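Local coordinates for Ice-binding protein isoform1a (Antarctomyces psychrotrophicus, PDB 7BWX), which probably binds ice crystals, attaching to water molecules in the prism planes, as an antifreeze protein with a right-handed beta-helix fold, at residues Gly38-Ile44 and Leu56-Asp60; Ser70-Phe74 and Val173-Ala177. The protein carries 1 engineered substitution. All coordinates share one frame; numbering follows the deposited sequence.

Interaction 1. Residues Gly38-Ile44 and Leu56-Asp60; sequences GTTGTSI and LHIND
Thr39 and Ile58 sit side by side on two parallel strands, 36-39 and 56-58, and their side chains point the same way. Two backbone bonds join the strands here. Thr39 N gives a weak one to His57 O at 3.3 Å. Asn59 N gives the firmer one to Thr39 O at 3.1 Å, reaching it from above the carbonyl plane. Thr39 O also has a weak bond from Ser63 OG, at the start of helix 61-79.

The hydroxyl of Thr39 is gripped twice within its own segment. With chi1 at 76°, OG1 lies between the backbone N and the carbonyl carbon and faces the turn that follows. It accepts from Gly41 N, an ST turn, and donates to Thr42 O at 2.6 Å, on a lone pair in the carbonyl plane. CG2 of Ile58 packs against this same oxygen, 3.4 Å from Thr39 OG1, and also meets Thr42 O. Gly41 has backbone angles that call for glycine, and its CA rests 3.4 Å from Asn59 CB. The hydroxyls of Thr40 and Thr42 both bond to Pro22 O.

The apolar end is closed by Ile44 and Leu56, which meet tip to tip with their CD1 atoms 4.0 Å apart. Ile44 CG1 also touches Ile58 CD1.

On the face carrying His57, ND1 donates to Asp60 OD2 at 2.7 Å. OD2 of Asp60 lies in the ring plane and accepts on its syn lone pair, which fixes the turn of the imidazole. At the N-cap position, the Asp60 side chain caps a backbone N of helix 61-79. Parallel pairing of strands from neighbouring coils, with a helix lying along them, is typical of the right-handed beta-helix of ice-binding proteins.

Interaction 2. Residues Ser70-Phe74 and Val173-Ala177; sequences SRTAF and VIANA
The long helix 61-79 lies along the beta-solenoid of this family, and here it crosses strand 173-175 nearly at a right angle (87°), with the axes 8.8 Å apart. Ile174 points toward the helix. Its CG2 packs 3.9 Å from Phe74 CB and also touches Ser70 O, while its CD1 meets Ala73 CB. Phe74 turns the edge of its ring to the strand, with Phe74 CD1 3.5 Å from Ile174 O. The ring continues to Asn176, whose CB is 3.6 Å from Phe74 CZ. Ring and amide planes are 31° apart.

Each coil adds a strand to each parallel face of the right-handed beta-helix, and strand 172-175 is paired with 153-157 and 186-192. Arg71 ties the helix to this coil. Bends at chi2 and chi3 bring its guanidinium back to the strand, where NH1 donates to Ala175 O at 2.9 Å. A water accepts from Arg71 NH1, donates to Asn176 OD1 and lies over one face of Phe74. Replacing Arg71 with an alanine would probably leave Ala175 O without this donor and cut the water link to Asn176. Arg71 NE donates in plane to Ser70 OG, itself bonded to Phe67 O, and NH2 has a weak bond to Leu192 O.

Interaction 1 is a surface contact, its centre about 19 Å from the centre of the chain. Interaction 2 is buried, its centre about 9 Å from that point. The two centres are about 17 Å apart and the contacts do not touch. The chain links them directly, because strand 56-58 runs into helix 61-79 through Asp60. Interaction 1 therefore joins neighbouring strands where the helix starts, and interaction 2 seats the same helix against a much later strand. The first combines two main-chain bonds with apolar contacts of Ile44, Leu56 and Ile58, while hydroxyl bonds within 38-44 hold the turn. The second is mostly apolar, with one arginine bonded to a backbone carbonyl and a water.

Interaction 1. Residues Gly38-Ile44 and Leu56-Asp60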
loop_
_atom_site.group_PDB
_atom_site.type_symbol
_atom_site.label_atom_id
_atom_site.label_comp_id
_atom_site.label_asym_id
_atom_site.label_seq_id
_atom_site.Cartn_x
_atom_site.Cartn_y
_atom_site.Cartn_z
ATOM N N GLY A 38 4.999 -12.199 -4.592
ATOM C CA GLY A 38 6.037 -12.432 -5.596
ATOM C C GLY A 38 7.241 -11.543 -5.451
ATOM O O GLY A 38 7.199 -10.510 -4.777
ATOM N N THR A 39 8.276 -11.943 -6.174
ATOM C CA THR A 39 9.522 -11.204 -6.335
ATOM C C THR A 39 9.970 -11.387 -7.789
ATOM O O THR A 39 9.406 -12.236 -8.471
ATOM C CB THR A 39 10.603 -11.763 -5.408
ATOM O OG1 THR A 39 11.092 -13.001 -5.947
ATOM C CG2 THR A 39 10.112 -12.031 -4.013
ATOM N N THR A 40 11.016 -10.685 -8.184
ATOM C CA THR A 40 11.601 -10.834 -9.529
ATOM C C THR A 40 12.807 -11.776 -9.478
ATOM O O THR A 40 13.623 -11.724 -10.413
ATOM C CB THR A 40 11.867 -9.451 -10.120
ATOM O OG1 THR A 40 12.709 -8.689 -9.262
ATOM C CG2 THR A 40 10.573 -8.701 -10.354
ATOM N N GLY A 41 12.855 -12.713 -8.540
ATOM C CA GLY A 41 13.969 -13.691 -8.478
ATOM C C GLY A 41 14.530 -13.865 -7.074
ATOM O O GLY A 41 14.985 -14.969 -6.726
ATOM N N THR A 42 14.541 -12.822 -6.270
ATOM C CA THR A 42 15.022 -12.916 -4.880
ATOM C C THR A 42 14.133 -13.897 -4.093
ATOM O O THR A 42 12.907 -13.851 -4.226
ATOM C CB THR A 42 15.014 -11.518 -4.255
ATOM O OG1 THR A 42 15.809 -10.673 -5.099
ATOM C CG2 THR A 42 15.506 -11.527 -2.832
ATOM N N SER A 43 14.738 -14.731 -3.259
ATOM C CA SER A 43 14.042 -15.709 -2.406
ATOM C C SER A 43 13.284 -14.954 -1.308
ATOM O O SER A 43 13.636 -13.777 -1.000
ATOM C CB SER A 43 15.022 -16.691 -1.828
ATOM O OG SER A 43 15.794 -16.024 -0.853
ATOM N N ILE A 44 12.203 -15.545 -0.836
ATOM C CA ILE A 44 11.446 -14.982 0.319
ATOM C C ILE A 44 11.965 -15.698 1.551
ATOM O O ILE A 44 12.371 -16.866 1.407
ATOM C CB ILE A 44 9.938 -15.163 0.105
ATOM C CG1 ILE A 44 9.573 -16.648 0.053
ATOM C CG2 ILE A 44 9.525 -14.446 -1.175
ATOM C CD1 ILE A 44 8.105 -16.949 0.280
ATOM N N LEU A 56 2.130 -18.117 -5.000
ATOM C CA LEU A 56 3.510 -17.619 -4.899
ATOM C C LEU A 56 4.058 -17.525 -6.323
ATOM O O LEU A 56 3.920 -18.471 -7.101
ATOM C CB LEU A 56 4.233 -18.600 -3.985
ATOM C CG LEU A 56 5.578 -18.197 -3.438
ATOM C CD1 LEU A 56 5.573 -16.799 -2.816
ATOM C CD2 LEU A 56 6.024 -19.242 -2.428
ATOM N N HIS A 57 4.582 -16.380 -6.715
ATOM C CA HIS A 57 5.167 -16.182 -8.055
ATOM C C HIS A 57 6.571 -15.636 -7.855
ATOM O O HIS A 57 6.728 -14.414 -7.746
ATOM C CB HIS A 57 4.302 -15.244 -8.890
ATOM C CG HIS A 57 2.974 -15.803 -9.268
ATOM N ND1 HIS A 57 2.849 -16.721 -10.293
ATOM C CD2 HIS A 57 1.711 -15.499 -8.838
ATOM C CE1 HIS A 57 1.567 -17.036 -10.446
ATOM N NE2 HIS A 57 0.835 -16.283 -9.570
ATOM N N ILE A 58 7.538 -16.524 -7.706
ATOM C CA ILE A 58 8.957 -16.097 -7.586
ATOM C C ILE A 58 9.585 -16.224 -8.971
ATOM O O ILE A 58 9.953 -17.360 -9.431
ATOM C CB ILE A 58 9.696 -16.873 -6.502
ATOM C CG1 ILE A 58 8.933 -16.822 -5.171
ATOM C CG2 ILE A 58 11.106 -16.349 -6.377
ATOM C CD1 ILE A 58 9.548 -17.635 -4.070
ATOM N N ASN A 59 9.686 -15.101 -9.633
ATOM C CA ASN A 59 10.408 -14.963 -10.904
ATOM C C ASN A 59 9.790 -15.852 -11.974
ATOM O O ASN A 59 10.506 -16.708 -12.546
ATOM C CB ASN A 59 11.897 -15.221 -10.723
ATOM C CG ASN A 59 12.644 -14.678 -11.935
ATOM O OD1 ASN A 59 12.133 -13.786 -12.619
ATOM N ND2 ASN A 59 13.842 -15.177 -12.182
ATOM N N ASP A 60 8.513 -15.633 -12.304
ATOM C CA ASP A 60 7.884 -16.268 -13.484
ATOM C C ASP A 60 7.305 -15.133 -14.351
ATOM O O ASP A 60 7.513 -13.938 -14.006
ATOM C CB ASP A 60 6.892 -17.340 -13.039
ATOM C CG ASP A 60 5.777 -16.813 -12.125
ATOM O OD1 ASP A 60 5.582 -15.563 -12.060
ATOM O OD2 ASP A 60 5.113 -17.647 -11.490
#

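Interaction 2. Residues Ser70-Phe74 and Val173-Ala177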
loop_
_atom_site.group_PDB
_atom_site.type_symbol
_atom_site.label_atom_id
_atom_site.label_comp_id
_atom_site.label_asym_id
_atom_site.label_seq_id
_atom_site.Cartn_x
_atom_site.Cartn_y
_atom_site.Cartn_z
ATOM N N SER A 70 3.216 -2.692 -11.633
ATOM C CA SER A 70 3.271 -1.929 -10.365
ATOM C C SER A 70 4.035 -0.638 -10.623
ATOM O O SER A 70 3.651 0.431 -10.113
ATOM C CB SER A 70 3.846 -2.724 -9.228
ATOM O OG SER A 70 5.255 -2.853 -9.282
ATOM N N ARG A 71 5.112 -0.707 -11.389
ATOM C CA ARG A 71 5.933 0.496 -11.647
ATOM C C ARG A 71 5.208 1.424 -12.616
ATOM O O ARG A 71 5.307 2.647 -12.432
ATOM C CB ARG A 71 7.319 0.104 -12.153
ATOM C CG ARG A 71 8.129 -0.704 -11.158
ATOM C CD ARG A 71 8.264 -0.041 -9.794
ATOM N NE ARG A 71 7.242 -0.536 -8.855
ATOM C CZ ARG A 71 7.068 -0.040 -7.629
ATOM N NH1 ARG A 71 7.782 0.984 -7.221
ATOM N NH2 ARG A 71 6.196 -0.583 -6.804
ATOM N N THR A 72 4.505 0.886 -13.599
ATOM C CA THR A 72 3.684 1.680 -14.536
ATOM C C THR A 72 2.650 2.497 -13.725
ATOM O O THR A 72 2.426 3.706 -13.982
ATOM C CB THR A 72 3.028 0.765 -15.568
ATOM O OG1 THR A 72 4.044 0.042 -16.294
ATOM C CG2 THR A 72 2.121 1.529 -16.522
ATOM N N ALA A 73 2.013 1.855 -12.756
ATOM C CA ALA A 73 1.015 2.508 -11.886
ATOM C C ALA A 73 1.713 3.560 -11.031
ATOM O O ALA A 73 1.123 4.629 -10.825
ATOM C CB ALA A 73 0.288 1.459 -11.055
ATOM N N PHE A 74 2.911 3.273 -10.491
ATOM C CA PHE A 74 3.669 4.257 -9.683
ATOM C C PHE A 74 3.883 5.529 -10.502
ATOM O O PHE A 74 3.634 6.657 -10.024
ATOM C CB PHE A 74 4.997 3.675 -9.213
ATOM C CG PHE A 74 5.780 4.598 -8.328
ATOM C CD1 PHE A 74 5.495 4.696 -6.975
ATOM C CD2 PHE A 74 6.757 5.413 -8.861
ATOM C CE1 PHE A 74 6.197 5.578 -6.174
ATOM C CE2 PHE A 74 7.487 6.258 -8.050
ATOM C CZ PHE A 74 7.184 6.369 -6.715
ATOM N N VAL A 173 -0.554 0.350 -1.400
ATOM C CA VAL A 173 0.698 1.028 -1.080
ATOM C C VAL A 173 1.636 0.693 -2.233
ATOM O O VAL A 173 2.029 -0.459 -2.341
ATOM C CB VAL A 173 1.272 0.600 0.269
ATOM C CG1 VAL A 173 2.561 1.353 0.551
ATOM C CG2 VAL A 173 0.267 0.789 1.421
ATOM N N ILE A 174 1.975 1.699 -3.032
ATOM C CA ILE A 174 2.939 1.594 -4.155
ATOM C C ILE A 174 4.127 2.474 -3.815
ATOM O O ILE A 174 4.047 3.691 -3.914
ATOM C CB ILE A 174 2.276 1.947 -5.477
ATOM C CG1 ILE A 174 0.878 1.341 -5.573
ATOM C CG2 ILE A 174 3.192 1.496 -6.596
ATOM C CD1 ILE A 174 0.199 1.614 -6.919
ATOM N N ALA A 175 5.135 1.870 -3.227
ATOM C CA ALA A 175 6.328 2.592 -2.770
ATOM C C ALA A 175 7.448 2.495 -3.810
ATOM O O ALA A 175 7.663 1.429 -4.370
ATOM C CB ALA A 175 6.785 2.015 -1.471
ATOM N N ASN A 176 8.224 3.557 -3.929
ATOM C CA ASN A 176 9.396 3.608 -4.827
ATOM C C ASN A 176 10.462 2.647 -4.327
ATOM O O ASN A 176 11.113 2.004 -5.150
ATOM C CB ASN A 176 9.942 5.006 -4.866
ATOM C CG ASN A 176 10.982 5.165 -5.949
ATOM O OD1 ASN A 176 10.646 4.996 -7.106
ATOM N ND2 ASN A 176 12.215 5.449 -5.547
ATOM N N ALA A 177 10.600 2.514 -3.016
ATOM C CA ALA A 177 11.656 1.698 -2.390
ATOM C C ALA A 177 11.020 0.736 -1.358
ATOM O O ALA A 177 10.245 -0.118 -1.773
ATOM C CB ALA A 177 12.674 2.622 -1.819
HETATM O O HOH W 1 9.407 2.972 -8.468
#